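N5-carboxyaminoimidazole ribonucleotide synthetase (Bacillus anthracis, PDB 3QFF) probably catalyses the ATP-dependent carboxylation of 5-aminoimidazole ribonucleotide with bicarbonate, giving N5-carboxyaminoimidazole ribonucleotide in purine biosynthesis. Local coordinates at residues V316-I321 and M355-I360; G323-G328 and L375-H380. One frame throughout, in Å; residues are numbered along the deposited sequence.

Interaction 1 (V316-I321 and M355-I360); sequences VVMVNI and MGHVNI
Val317, Val319 and Ile321 pair with Ile360, Val358 and Gly356 through backbone hydrogen bonds, and the two strands run antiparallel at 160°. Val319 N reaches Val358 O at 2.8 Å, and Val358 N answers to Val319 O. The regular pairing breaks at Ile321 O, which accepts from two donors. Met355 N lies 2.7 Å from Ile321 O and Gly356 N lies 3.2 Å from it. Two residues thus face one, a classic beta bulge.

Apolar contacts fill the face that carries Val317, Val319, Ile321, Val358 and Ile360. Val319 CG2 meets Ile360 CD1 at 3.8 Å. Ile321 holds CG1 anti to its carbonyl carbon (chi1 -56°), and CD1 lies over the backbone of the other strand, 3.6 Å from His357 C. Helix 365-374 covers Val317 and Ile360, and strand 339-343, next in the sheet, adds Cys339 beside Val358 and Ile360.

Met318, His357 and Asn359 lie on the other face. Met318 CG comes within 3.2 Å of Asn359 OD1, a buried oxygen that has no hydrogen-bond partner in the model. Asn359 ND2 is satisfied by Asp288 and His284. The Met318 side chain crosses that of His357 at about a right angle, with SD 4.9 Å from the ring centroid in an oblique sulfur-aromatic contact. His357 ND1 bonds to Tyr344, and the ring stacks with His342 and His284.

This is an antiparallel strand pair with a classic bulge. It joins two strands of the C-terminal domain within a sheet that continues into the ATP-grasp strands.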
loop_
_atom_site.group_PDB
_atom_site.type_symbol
_atom_site.label_atom_id
_atom_site.label_comp_id
_atom_site.label_asym_id
_atom_site.label_seq_id
_atom_site.Cartn_x
_atom_site.Cartn_y
_atom_site.Cartn_z
ATOM N N VAL A 316 -8.949 10.069 10.432
ATOM C CA VAL A 316 -8.517 8.737 10.822
ATOM C C VAL A 316 -8.184 8.657 12.309
ATOM O O VAL A 316 -7.681 9.620 12.913
ATOM C CB VAL A 316 -7.296 8.259 9.937
ATOM C CG1 VAL A 316 -6.151 9.290 9.973
ATOM C CG2 VAL A 316 -6.783 6.845 10.353
ATOM N N VAL A 317 -8.489 7.514 12.905
ATOM C CA VAL A 317 -7.949 7.165 14.218
ATOM C C VAL A 317 -7.157 5.895 14.045
ATOM O O VAL A 317 -7.714 4.846 13.679
ATOM C CB VAL A 317 -9.067 6.953 15.293
ATOM C CG1 VAL A 317 -8.491 6.424 16.602
ATOM C CG2 VAL A 317 -9.799 8.267 15.536
ATOM N N MET A 318 -5.853 5.985 14.295
ATOM C CA MET A 318 -5.030 4.800 14.347
ATOM C C MET A 318 -5.099 4.244 15.759
ATOM O O MET A 318 -4.983 5.010 16.729
ATOM C CB MET A 318 -3.573 5.108 13.999
ATOM C CG MET A 318 -2.742 3.823 13.939
ATOM S SD MET A 318 -1.122 3.911 14.676
ATOM C CE MET A 318 -1.492 4.145 16.426
ATOM N N VAL A 319 -5.333 2.936 15.880
ATOM C CA VAL A 319 -5.256 2.278 17.184
ATOM C C VAL A 319 -4.198 1.193 17.169
ATOM O O VAL A 319 -4.178 0.349 16.274
ATOM C CB VAL A 319 -6.604 1.651 17.628
ATOM C CG1 VAL A 319 -6.584 1.413 19.150
ATOM C CG2 VAL A 319 -7.749 2.552 17.282
ATOM N N ASN A 320 -3.308 1.208 18.156
ATOM C CA ASN A 320 -2.298 0.163 18.267
ATOM C C ASN A 320 -2.863 -1.181 18.716
ATOM O O ASN A 320 -3.742 -1.220 19.579
ATOM C CB ASN A 320 -1.185 0.575 19.252
ATOM C CG ASN A 320 0.050 1.120 18.557
ATOM O OD1 ASN A 320 0.176 1.079 17.329
ATOM N ND2 ASN A 320 0.987 1.619 19.352
ATOM N N ILE A 321 -2.326 -2.258 18.130
ATOM C CA ILE A 321 -2.637 -3.638 18.515
ATOM C C ILE A 321 -1.427 -4.268 19.207
ATOM O O ILE A 321 -0.444 -4.652 18.575
ATOM C CB ILE A 321 -3.119 -4.500 17.311
ATOM C CG1 ILE A 321 -4.323 -3.832 16.637
ATOM C CG2 ILE A 321 -3.452 -5.963 17.743
ATOM C CD1 ILE A 321 -4.551 -4.280 15.204
ATOM N N MET A 355 1.912 -5.677 17.752
ATOM C CA MET A 355 1.622 -6.777 16.807
ATOM C C MET A 355 1.037 -6.254 15.496
ATOM O O MET A 355 1.128 -6.920 14.472
ATOM C CB MET A 355 0.642 -7.796 17.425
ATOM C CG MET A 355 1.086 -8.335 18.813
ATOM S SD MET A 355 2.668 -9.190 18.791
ATOM C CE MET A 355 2.253 -10.651 17.825
ATOM N N GLY A 356 0.412 -5.081 15.560
ATOM C CA GLY A 356 -0.163 -4.426 14.396
ATOM C C GLY A 356 -0.756 -3.086 14.759
ATOM O O GLY A 356 -0.485 -2.534 15.850
ATOM N N HIS A 357 -1.564 -2.560 13.844
ATOM C CA HIS A 357 -2.399 -1.388 14.101
ATOM C C HIS A 357 -3.637 -1.435 13.205
ATOM O O HIS A 357 -3.650 -2.122 12.173
ATOM C CB HIS A 357 -1.612 -0.076 13.889
ATOM C CG HIS A 357 -1.181 0.153 12.471
ATOM N ND1 HIS A 357 0.016 -0.317 11.974
ATOM C CD2 HIS A 357 -1.771 0.831 11.458
ATOM C CE1 HIS A 357 0.135 0.047 10.709
ATOM N NE2 HIS A 357 -0.935 0.742 10.371
ATOM N N VAL A 358 -4.676 -0.714 13.598
ATOM C CA VAL A 358 -5.831 -0.560 12.739
ATOM C C VAL A 358 -6.093 0.929 12.527
ATOM O O VAL A 358 -6.094 1.711 13.486
ATOM C CB VAL A 358 -7.082 -1.335 13.284
ATOM C CG1 VAL A 358 -7.458 -0.865 14.682
ATOM C CG2 VAL A 358 -8.274 -1.214 12.330
ATOM N N ASN A 359 -6.276 1.313 11.260
ATOM C CA ASN A 359 -6.661 2.662 10.895
ATOM C C ASN A 359 -8.158 2.741 10.650
ATOM O O ASN A 359 -8.681 2.134 9.696
ATOM C CB ASN A 359 -5.889 3.107 9.647
ATOM C CG ASN A 359 -4.439 3.425 9.954
ATOM O OD1 ASN A 359 -4.111 3.850 11.070
ATOM N ND2 ASN A 359 -3.564 3.214 8.985
ATOM N N ILE A 360 -8.841 3.482 11.514
ATOM C CA ILE A 360 -10.278 3.634 11.422
ATOM C C ILE A 360 -10.582 4.947 10.722
ATOM O O ILE A 360 -10.385 6.027 11.297
ATOM C CB ILE A 360 -10.946 3.630 12.823
ATOM C CG1 ILE A 360 -10.518 2.408 13.634
ATOM C CG2 ILE A 360 -12.483 3.694 12.694
ATOM C CD1 ILE A 360 -10.913 2.493 15.124
#

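Interaction 2 (G323-G328 and L375-H380); sequences GEHIEG and LHIWDH
His325 and Trp378 meet edge to face, the edge of the indole turned toward the imidazole face. The centroids of the imidazole and the five-membered ring of Trp378 are 4.2 Å apart, and the planes make 50°. Trp378 CD1 sits over the centre of the imidazole and lies 3.3 Å from His325 NE2. The opposite face of His325 is covered by Glu324 CG, which lies between the backbone N and the carbonyl carbon of its own residue. The imidazole is therefore held between an indole edge and a methylene group. Its rotation is fixed further by two hydrogen bonds, from Leu322 N to ND1 and from NE2 to Gln381 OE1. The edge of the ring also meets the backbone, with His325 CD2 3.2 Å from Ile377 O.

Ile377 packs beside this pair. Its CG2 touches His325 CB at 3.8 Å and lies over a face of the Trp378 ring. CG1 and CD1 extend to the backbone of Gly328, each coming close to Gly328 O. Gly328 has no side chain, and its backbone lies directly against Ile377.

Glu324 and His380 form the polar margin. Their side chains cross at about a right angle, and the carboxylate and ring planes are 50° apart. His380 ND1 donates to the syn lone pair of Glu324 OE1 at 2.8 Å, with an N-H...O angle of 164°. Glu324 OE2 takes a further bond from Gln381 NE2.

The contact holds the chain leading into the last helix, with Trp378 at the N-cap position, against helix 323-331. Its motifs are an edge-to-face aromatic pair and a His-carboxylate hydrogen bond.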
loop_
_atom_site.group_PDB
_atom_site.type_symbol
_atom_site.label_atom_id
_atom_site.label_comp_id
_atom_site.label_asym_id
_atom_site.label_seq_id
_atom_site.Cartn_x
_atom_site.Cartn_y
_atom_site.Cartn_z
ATOM N N GLY A 323 0.208 -7.241 21.984
ATOM C CA GLY A 323 0.019 -8.664 22.274
ATOM C C GLY A 323 -1.274 -8.944 23.030
ATOM O O GLY A 323 -2.000 -9.872 22.684
ATOM N N GLU A 324 -1.572 -8.121 24.038
ATOM C CA GLU A 324 -2.815 -8.248 24.825
ATOM C C GLU A 324 -4.110 -7.986 24.022
ATOM O O GLU A 324 -5.213 -8.225 24.530
ATOM C CB GLU A 324 -2.783 -7.309 26.035
ATOM C CG GLU A 324 -2.925 -5.824 25.657
ATOM C CD GLU A 324 -3.232 -4.909 26.836
ATOM O OE1 GLU A 324 -4.265 -5.109 27.507
ATOM O OE2 GLU A 324 -2.455 -3.958 27.066
ATOM N N HIS A 325 -3.989 -7.475 22.794
ATOM C CA HIS A 325 -5.175 -7.157 21.978
ATOM C C HIS A 325 -5.401 -8.088 20.786
ATOM O O HIS A 325 -6.483 -8.086 20.213
ATOM C CB HIS A 325 -5.130 -5.720 21.439
ATOM C CG HIS A 325 -4.933 -4.672 22.490
ATOM N ND1 HIS A 325 -3.816 -3.864 22.532
ATOM C CD2 HIS A 325 -5.716 -4.286 23.527
ATOM C CE1 HIS A 325 -3.915 -3.031 23.551
ATOM N NE2 HIS A 325 -5.059 -3.265 24.170
ATOM N N ILE A 326 -4.383 -8.841 20.384
ATOM C CA ILE A 326 -4.449 -9.585 19.117
ATOM C C ILE A 326 -5.621 -10.592 19.099
ATOM O O ILE A 326 -6.334 -10.710 18.100
ATOM C CB ILE A 326 -3.084 -10.243 18.750
ATOM C CG1 ILE A 326 -3.130 -10.929 17.374
ATOM C CG2 ILE A 326 -2.616 -11.233 19.820
ATOM C CD1 ILE A 326 -3.155 -9.944 16.193
ATOM N N GLU A 327 -5.843 -11.288 20.214
ATOM C CA GLU A 327 -6.953 -12.233 20.291
ATOM C C GLU A 327 -8.294 -11.522 20.132
ATOM O O GLU A 327 -9.175 -12.006 19.423
ATOM C CB GLU A 327 -6.902 -13.046 21.581
ATOM C CG GLU A 327 -7.574 -14.405 21.452
ATOM C CD GLU A 327 -7.662 -15.174 22.765
ATOM O OE1 GLU A 327 -6.614 -15.378 23.432
ATOM O OE2 GLU A 327 -8.791 -15.595 23.116
ATOM N N GLY A 328 -8.437 -10.357 20.761
ATOM C CA GLY A 328 -9.648 -9.553 20.613
ATOM C C GLY A 328 -9.904 -9.106 19.177
ATOM O O GLY A 328 -11.048 -9.089 18.720
ATOM N N LEU A 375 -15.893 -1.741 19.955
ATOM C CA LEU A 375 -15.299 -3.036 19.655
ATOM C C LEU A 375 -14.903 -3.806 20.910
ATOM O O LEU A 375 -14.734 -5.025 20.865
ATOM C CB LEU A 375 -14.087 -2.870 18.728
ATOM C CG LEU A 375 -14.369 -2.414 17.285
ATOM C CD1 LEU A 375 -13.079 -2.099 16.546
ATOM C CD2 LEU A 375 -15.152 -3.481 16.529
ATOM N N HIS A 376 -14.742 -3.077 22.018
ATOM C CA HIS A 376 -14.334 -3.637 23.314
ATOM C C HIS A 376 -13.052 -4.464 23.257
ATOM O O HIS A 376 -12.931 -5.503 23.908
ATOM C CB HIS A 376 -15.507 -4.392 23.979
ATOM C CG HIS A 376 -16.636 -3.490 24.368
ATOM N ND1 HIS A 376 -16.526 -2.564 25.385
ATOM C CD2 HIS A 376 -17.878 -3.338 23.852
ATOM C CE1 HIS A 376 -17.654 -1.883 25.480
ATOM N NE2 HIS A 376 -18.491 -2.334 24.561
ATOM N N ILE A 377 -12.101 -4.007 22.449
ATOM C CA ILE A 377 -10.790 -4.639 22.374
ATOM C C ILE A 377 -9.809 -3.918 23.298
ATOM O O ILE A 377 -8.925 -4.539 23.890
ATOM C CB ILE A 377 -10.259 -4.628 20.921
ATOM C CG1 ILE A 377 -11.137 -5.516 20.020
ATOM C CG2 ILE A 377 -8.804 -5.071 20.867
ATOM C CD1 ILE A 377 -10.947 -5.260 18.520
ATOM N N TRP A 378 -9.973 -2.601 23.419
ATOM C CA TRP A 378 -9.002 -1.777 24.145
ATOM C C TRP A 378 -9.525 -1.263 25.493
ATOM O O TRP A 378 -9.070 -0.229 25.969
ATOM C CB TRP A 378 -8.493 -0.622 23.262
ATOM C CG TRP A 378 -7.860 -1.104 21.966
ATOM C CD1 TRP A 378 -6.569 -1.511 21.786
ATOM C CD2 TRP A 378 -8.508 -1.257 20.695
ATOM N NE1 TRP A 378 -6.367 -1.904 20.478
ATOM C CE2 TRP A 378 -7.539 -1.746 19.785
ATOM C CE3 TRP A 378 -9.806 -1.011 20.230
ATOM C CZ2 TRP A 378 -7.831 -2.004 18.437
ATOM C CZ3 TRP A 378 -10.095 -1.264 18.890
ATOM C CH2 TRP A 378 -9.106 -1.755 18.011
ATOM N N ASP A 379 -10.451 -2.006 26.109
ATOM C CA ASP A 379 -11.070 -1.612 27.388
ATOM C C ASP A 379 -10.043 -1.301 28.492
ATOM O O ASP A 379 -10.255 -0.400 29.310
ATOM C CB ASP A 379 -12.075 -2.680 27.865
ATOM C CG ASP A 379 -13.433 -2.586 27.156
ATOM O OD1 ASP A 379 -14.140 -3.614 27.064
ATOM O OD2 ASP A 379 -13.820 -1.493 26.699
ATOM N N HIS A 380 -8.948 -2.054 28.509
ATOM C CA HIS A 380 -7.808 -1.801 29.398
ATOM C C HIS A 380 -7.295 -0.359 29.246
ATOM O O HIS A 380 -7.239 0.403 30.226
ATOM C CB HIS A 380 -6.699 -2.824 29.106
ATOM C CG HIS A 380 -5.485 -2.699 29.978
ATOM N ND1 HIS A 380 -4.291 -3.308 29.666
ATOM C CD2 HIS A 380 -5.275 -2.042 31.145
ATOM C CE1 HIS A 380 -3.398 -3.033 30.600
ATOM N NE2 HIS A 380 -3.971 -2.267 31.511
#

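In the fold
Interactions 1 and 2 have centres 12 Å apart and alternate along the chain. Strand 316-322 leads directly into helix 323-331. After strand 339-343, strand 354-361 pairs with 316-322, and helix 365-374 carries the chain on to 375-380. Trp378 joins the two contacts. Trp378 NE1 makes a probable, weak hydrogen bond to Asn320 O at 2.9 Å, and its ring packs on Val319 and Val358. The chain end is thus held to both the sheet and helix 323-331. Strand 223-229 lies beside 316-322, so the same sheet ties the C-terminal domain to the ATP-grasp domain, and the side chain of Asn320 lies about 12 Å from the bound ADP.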